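Local coordinates for protein histone-lysine N-methyltransferase, H3 lysine-9 specific SUVH6 (Arabidopsis thaliana, PDB 6A5K) that transfers methyl groups from S-adenosylmethionine to a lysine of the histone H3 tail, probably at chromatin marked by non-CG DNA methylation, at residues V383-D389 against S437-A443; L402-G406 against R474-F480. The protein carries 1 engineered substitution. All blocks are in the same frame, centred on the assembly; numbering follows the deposited sequence.

Overall arrangement
Both contacts lie within the SET domain, on the same side of the chain's centre, with centres 8 Å apart. Interaction 1 lies inside a three-stranded antiparallel sheet, pairing the outer strand 385-388 with the central strand 436-442 mainly through backbone hydrogen bonds. Interaction 2 takes the third strand, 402-406, and packs its inward side chains on strand 477-482 of a second sheet and the loop leading into it, by apolar contact alone. Both are largely buried, but 383-389/437-443 keeps a polar fringe with water at one end, whereas in 402-406/474-480 R474 is the exposed margin. The two are tied directly: I441 O and F403 N probably hydrogen-bond, as do S437 OG and R474 O.

Interaction 1: V383-D389 against S437-A443; sequences VGELLED and SGFTIDA
The carbonyl oxygen of D442 is gripped by E385 N at 2.9 Å, from a position 40° out of the carbonyl plane, and a water lies 2.7 Å from D442 O. This bond belongs to an antiparallel ladder of the SET domain, in which E385/D442 and L387/T440 are hydrogen-bonded pairs and L386/I441 a non-hydrogen-bonded one. In the second pair T440 N reaches L387 O at 2.9 Å. Beyond it, E388 takes the N-cap position of helix 389-394, and the first helical residue stays attached to the ladder through D389 N to G438 O, 2.9 Å. With its hydroxyl lying beside the backbone N (chi1 -68°), T440 gives OG1 to D389 OD1 in a very short 2.5 Å bond, though its exact length is doubtful, the two side chains meeting at about a right angle. Were D389 an alanine, the T440 hydroxyl would probably lose this acceptor and the helix start its side-chain tie to the strand. L387 CD1 packs on D442 CB at 3.8 Å, while D442 OD2 turns to N398. At the G384 end, the buried backbone N, lacking a polar partner, faces I441 CG2 at 3.5 Å. At the other end an ST turn closes the corner, S437 OG, which also hydrogen-bonds R474 O, accepting from F439 N at 3.0 Å and lying in plane at the edge of the F439 ring.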
loop_
_atom_site.group_PDB
_atom_site.type_symbol
_atom_site.label_atom_id
_atom_site.label_comp_id
_atom_site.label_asym_id
_atom_site.label_seq_id
_atom_site.Cartn_x
_atom_site.Cartn_y
_atom_site.Cartn_z
ATOM N N VAL A 383 13.465 -13.206 6.294
ATOM C CA VAL A 383 14.804 -13.705 6.591
ATOM C C VAL A 383 14.763 -14.789 7.661
ATOM O O VAL A 383 14.037 -14.669 8.650
ATOM C CB VAL A 383 15.738 -12.556 7.039
ATOM C CG1 VAL A 383 17.079 -13.098 7.528
ATOM C CG2 VAL A 383 15.947 -11.571 5.898
ATOM N N GLY A 384 15.545 -15.847 7.448
ATOM C CA GLY A 384 15.665 -16.938 8.396
ATOM C C GLY A 384 16.711 -17.919 7.894
ATOM O O GLY A 384 17.553 -17.559 7.073
ATOM N N GLU A 385 16.658 -19.158 8.371
ATOM C CA GLU A 385 17.577 -20.191 7.896
ATOM C C GLU A 385 16.965 -20.925 6.708
ATOM O O GLU A 385 15.842 -21.419 6.807
ATOM C CB GLU A 385 17.911 -21.202 8.997
ATOM C CG GLU A 385 18.044 -20.638 10.400
ATOM C CD GLU A 385 18.329 -21.727 11.433
ATOM O OE1 GLU A 385 19.150 -22.627 11.146
ATOM O OE2 GLU A 385 17.725 -21.690 12.527
ATOM N N LEU A 386 17.694 -20.991 5.596
ATOM C CA LEU A 386 17.280 -21.794 4.444
ATOM C C LEU A 386 17.426 -23.279 4.753
ATOM O O LEU A 386 18.505 -23.731 5.126
ATOM C CB LEU A 386 18.112 -21.460 3.198
ATOM C CG LEU A 386 17.656 -20.391 2.203
ATOM C CD1 LEU A 386 16.179 -20.555 1.870
ATOM C CD2 LEU A 386 17.963 -18.984 2.704
ATOM N N LEU A 387 16.350 -24.035 4.573
ATOM C CA LEU A 387 16.361 -25.474 4.848
ATOM C C LEU A 387 15.674 -26.252 3.734
ATOM O O LEU A 387 14.719 -25.766 3.144
ATOM C CB LEU A 387 15.653 -25.779 6.173
ATOM C CG LEU A 387 16.184 -25.217 7.494
ATOM C CD1 LEU A 387 15.258 -25.613 8.632
ATOM C CD2 LEU A 387 17.614 -25.697 7.762
ATOM N N GLU A 388 16.153 -27.461 3.454
ATOM C CA GLU A 388 15.352 -28.420 2.697
ATOM C C GLU A 388 14.022 -28.595 3.417
ATOM O O GLU A 388 13.990 -28.589 4.651
ATOM C CB GLU A 388 16.057 -29.778 2.579
ATOM C CG GLU A 388 17.449 -29.726 1.985
ATOM C CD GLU A 388 18.123 -31.088 1.975
ATOM O OE1 GLU A 388 18.575 -31.517 0.894
ATOM O OE2 GLU A 388 18.197 -31.728 3.046
ATOM N N ASP A 389 12.938 -28.754 2.659
ATOM C CA ASP A 389 11.609 -28.941 3.251
ATOM C C ASP A 389 11.599 -30.038 4.312
ATOM O O ASP A 389 11.030 -29.858 5.385
ATOM C CB ASP A 389 10.564 -29.267 2.177
ATOM C CG ASP A 389 10.193 -28.060 1.328
ATOM O OD1 ASP A 389 10.513 -26.914 1.720
ATOM O OD2 ASP A 389 9.561 -28.259 0.268
ATOM N N SER A 437 9.581 -25.182 -5.470
ATOM C CA SER A 437 10.874 -25.261 -4.793
ATOM C C SER A 437 10.845 -26.323 -3.696
ATOM O O SER A 437 9.801 -26.593 -3.108
ATOM C CB SER A 437 11.253 -23.898 -4.203
ATOM O OG SER A 437 12.251 -24.024 -3.199
ATOM N N GLY A 438 11.994 -26.925 -3.417
ATOM C CA GLY A 438 12.076 -27.893 -2.341
ATOM C C GLY A 438 12.613 -27.274 -1.065
ATOM O O GLY A 438 13.096 -27.984 -0.177
ATOM N N PHE A 439 12.534 -25.951 -0.962
ATOM C CA PHE A 439 13.128 -25.266 0.185
ATOM C C PHE A 439 12.169 -24.368 0.959
ATOM O O PHE A 439 11.175 -23.882 0.425
ATOM C CB PHE A 439 14.340 -24.454 -0.267
ATOM C CG PHE A 439 15.474 -25.310 -0.770
ATOM C CD1 PHE A 439 15.468 -25.790 -2.070
ATOM C CD2 PHE A 439 16.521 -25.660 0.066
ATOM C CE1 PHE A 439 16.497 -26.587 -2.535
ATOM C CE2 PHE A 439 17.555 -26.456 -0.394
ATOM C CZ PHE A 439 17.540 -26.923 -1.692
ATOM N N THR A 440 12.511 -24.151 2.225
ATOM C CA THR A 440 11.684 -23.413 3.175
ATOM C C THR A 440 12.581 -22.505 4.008
ATOM O O THR A 440 13.733 -22.851 4.288
ATOM C CB THR A 440 10.896 -24.386 4.095
ATOM O OG1 THR A 440 9.920 -25.091 3.319
ATOM C CG2 THR A 440 10.193 -23.653 5.253
ATOM N N ILE A 441 12.073 -21.338 4.385
ATOM C CA ILE A 441 12.799 -20.455 5.284
ATOM C C ILE A 441 12.251 -20.609 6.698
ATOM O O ILE A 441 11.059 -20.402 6.937
ATOM C CB ILE A 441 12.700 -18.975 4.849
ATOM C CG1 ILE A 441 13.162 -18.800 3.402
ATOM C CG2 ILE A 441 13.536 -18.105 5.764
ATOM C CD1 ILE A 441 12.617 -17.550 2.746
ATOM N N ASP A 442 13.125 -20.996 7.623
ATOM C CA ASP A 442 12.765 -21.197 9.021
ATOM C C ASP A 442 13.200 -19.979 9.823
ATOM O O ASP A 442 14.392 -19.766 10.033
ATOM C CB ASP A 442 13.423 -22.474 9.560
ATOM C CG ASP A 442 13.065 -22.769 11.019
ATOM O OD1 ASP A 442 12.445 -21.923 11.693
ATOM O OD2 ASP A 442 13.416 -23.868 11.500
ATOM N N ALA A 443 12.233 -19.187 10.278
ATOM C CA ALA A 443 12.537 -17.983 11.047
ATOM C C ALA A 443 12.184 -18.119 12.531
ATOM O O ALA A 443 12.047 -17.113 13.230
ATOM C CB ALA A 443 11.806 -16.778 10.441
HETATM O O HOH W 1 15.431 -20.220 12.500
HETATM O O HOH W 2 15.853 -24.405 12.146
#

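Interaction 2: L402-G406 against R474-F480; sequences LFDIG and RIPHVMF
F403 and V478 approach from opposite directions, the phenyl ring of one meeting the forked methyls of the other. V478 CG1 lies over one face of the ring, 3.8 Å from its centroid and 22° off the normal, which qualifies as a CH-pi contact. It is displaced toward the rim, so its nearest ring atom is F403 CZ at 3.5 Å. The second branch, V478 CG2, sits by F403 CE1 at 3.6 Å; both methyls are on the same side of the ring, CG1 above it and CG2 out past its CE1 edge. The CB of F403 points toward 474-480, and with CG anti to the backbone N (chi1 -169°) the ring is turned so that one face meets V478. Farther round the rim, F403 CE2 makes a looser contact with F480 CZ at 4.2 Å.

Two residues on, I405 points the same way. Its CG2 methyl runs alongside the P476 ring, the two side chains heading opposite ways, and touches CD at 3.8 Å, and I405 CG1 lies 4.4 Å from V478 CG2. V478 thus meets both inward residues of the strand, as expected for two layers packed through side chains: the segment axes pass 8.9 Å apart at 104°, too far for backbone pairing.

The interface joins two sheets of the SET domain. Strand 402-406 pairs with 436-442 through F403 to I441 and I405 to F439, while 477-482 runs between 461-467 and 378-381. A463 of strand 461-467 also touches F403, and R408 makes a cation-pi contact with its ring.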
loop_
_atom_site.group_PDB
_atom_site.type_symbol
_atom_site.label_atom_id
_atom_site.label_comp_id
_atom_site.label_asym_id
_atom_site.label_seq_id
_atom_site.Cartn_x
_atom_site.Cartn_y
_atom_site.Cartn_z
ATOM N N LEU A 402 7.555 -20.772 9.410
ATOM C CA LEU A 402 8.088 -21.326 8.175
ATOM C C LEU A 402 7.484 -20.620 6.958
ATOM O O LEU A 402 6.271 -20.436 6.884
ATOM C CB LEU A 402 7.805 -22.828 8.090
ATOM C CG LEU A 402 8.337 -23.718 9.209
ATOM C CD1 LEU A 402 7.912 -25.161 8.963
ATOM C CD2 LEU A 402 9.860 -23.598 9.314
ATOM N N PHE A 403 8.333 -20.210 6.024
ATOM C CA PHE A 403 7.859 -19.748 4.724
ATOM C C PHE A 403 8.215 -20.794 3.677
ATOM O O PHE A 403 9.386 -20.979 3.347
ATOM C CB PHE A 403 8.459 -18.393 4.338
ATOM C CG PHE A 403 7.795 -17.761 3.139
ATOM C CD1 PHE A 403 8.148 -18.133 1.852
ATOM C CD2 PHE A 403 6.802 -16.800 3.305
ATOM C CE1 PHE A 403 7.534 -17.556 0.747
ATOM C CE2 PHE A 403 6.187 -16.219 2.209
ATOM C CZ PHE A 403 6.559 -16.598 0.928
ATOM N N ASP A 404 7.194 -21.469 3.162
ATOM C CA ASP A 404 7.371 -22.479 2.127
ATOM C C ASP A 404 7.590 -21.770 0.789
ATOM O O ASP A 404 6.682 -21.124 0.275
ATOM C CB ASP A 404 6.140 -23.398 2.085
ATOM C CG ASP A 404 6.314 -24.597 1.167
ATOM O OD1 ASP A 404 6.923 -24.471 0.089
ATOM O OD2 ASP A 404 5.818 -25.679 1.532
ATOM N N ILE A 405 8.794 -21.880 0.234
ATOM C CA ILE A 405 9.133 -21.164 -0.999
ATOM C C ILE A 405 8.427 -21.777 -2.215
ATOM O O ILE A 405 8.324 -22.998 -2.330
ATOM C CB ILE A 405 10.664 -21.161 -1.244
ATOM C CG1 ILE A 405 11.392 -20.449 -0.091
ATOM C CG2 ILE A 405 11.010 -20.525 -2.583
ATOM C CD1 ILE A 405 12.907 -20.464 -0.223
ATOM N N GLY A 406 7.917 -20.926 -3.101
ATOM C CA GLY A 406 7.400 -21.373 -4.387
ATOM C C GLY A 406 5.894 -21.321 -4.563
ATOM O O GLY A 406 5.142 -21.341 -3.583
ATOM N N ARG A 474 15.971 -22.167 -6.999
ATOM C CA ARG A 474 15.382 -22.992 -5.955
ATOM C C ARG A 474 15.206 -22.193 -4.676
ATOM O O ARG A 474 14.333 -22.486 -3.856
ATOM C CB ARG A 474 16.253 -24.209 -5.658
ATOM C CG ARG A 474 16.577 -25.076 -6.844
ATOM C CD ARG A 474 17.557 -26.164 -6.404
ATOM N NE ARG A 474 18.812 -25.574 -5.942
ATOM C CZ ARG A 474 19.769 -26.242 -5.303
ATOM N NH1 ARG A 474 19.623 -27.539 -5.040
ATOM N NH2 ARG A 474 20.875 -25.613 -4.928
ATOM N N ILE A 475 16.069 -21.199 -4.496
ATOM C CA ILE A 475 16.104 -20.442 -3.250
ATOM C C ILE A 475 16.151 -18.934 -3.493
ATOM O O ILE A 475 17.101 -18.255 -3.097
ATOM C CB ILE A 475 17.301 -20.875 -2.383
ATOM C CG1 ILE A 475 18.588 -20.908 -3.214
ATOM C CG2 ILE A 475 17.038 -22.251 -1.785
ATOM C CD1 ILE A 475 19.848 -20.961 -2.388
ATOM N N PRO A 476 15.109 -18.395 -4.139
ATOM C CA PRO A 476 15.072 -16.947 -4.328
ATOM C C PRO A 476 14.864 -16.225 -3.003
ATOM O O PRO A 476 14.394 -16.830 -2.030
ATOM C CB PRO A 476 13.874 -16.751 -5.256
ATOM C CG PRO A 476 12.961 -17.883 -4.906
ATOM C CD PRO A 476 13.884 -19.046 -4.637
ATOM N N HIS A 477 15.235 -14.951 -2.964
ATOM C CA HIS A 477 14.875 -14.088 -1.850
ATOM C C HIS A 477 13.366 -13.889 -1.850
ATOM O O HIS A 477 12.766 -13.679 -2.906
ATOM C CB HIS A 477 15.585 -12.737 -1.948
ATOM C CG HIS A 477 17.072 -12.828 -1.832
ATOM N ND1 HIS A 477 17.727 -12.810 -0.620
ATOM C CD2 HIS A 477 18.035 -12.941 -2.778
ATOM C CE1 HIS A 477 19.029 -12.914 -0.823
ATOM N NE2 HIS A 477 19.241 -12.997 -2.125
ATOM N N VAL A 478 12.751 -13.956 -0.672
ATOM C CA VAL A 478 11.317 -13.688 -0.567
ATOM C C VAL A 478 11.128 -12.243 -0.110
ATOM O O VAL A 478 11.420 -11.900 1.036
ATOM C CB VAL A 478 10.633 -14.682 0.390
ATOM C CG1 VAL A 478 9.181 -14.286 0.660
ATOM C CG2 VAL A 478 10.713 -16.099 -0.200
HETATM N N MSE A 479 10.668 -11.393 -1.025
HETATM C CA MSE A 479 10.562 -9.959 -0.768
HETATM C C MSE A 479 9.102 -9.532 -0.752
HETATM O O MSE A 479 8.376 -9.809 -1.702
HETATM C CB MSE A 479 11.314 -9.169 -1.843
HETATM C CG MSE A 479 12.752 -9.656 -2.080
HETATM SE SE MSE A 479 13.796 -9.464 -0.460
HETATM C CE MSE A 479 15.570 -9.173 -1.234
ATOM N N PHE A 480 8.671 -8.840 0.298
ATOM C CA PHE A 480 7.283 -8.378 0.342
ATOM C C PHE A 480 7.093 -6.995 -0.275
ATOM O O PHE A 480 7.903 -6.089 -0.061
ATOM C CB PHE A 480 6.778 -8.377 1.782
ATOM C CG PHE A 480 6.784 -9.729 2.408
ATOM C CD1 PHE A 480 5.811 -10.655 2.076
ATOM C CD2 PHE A 480 7.767 -10.086 3.317
ATOM C CE1 PHE A 480 5.808 -11.911 2.646
ATOM C CE2 PHE A 480 7.775 -11.343 3.882
ATOM C CZ PHE A 480 6.793 -12.254 3.549
#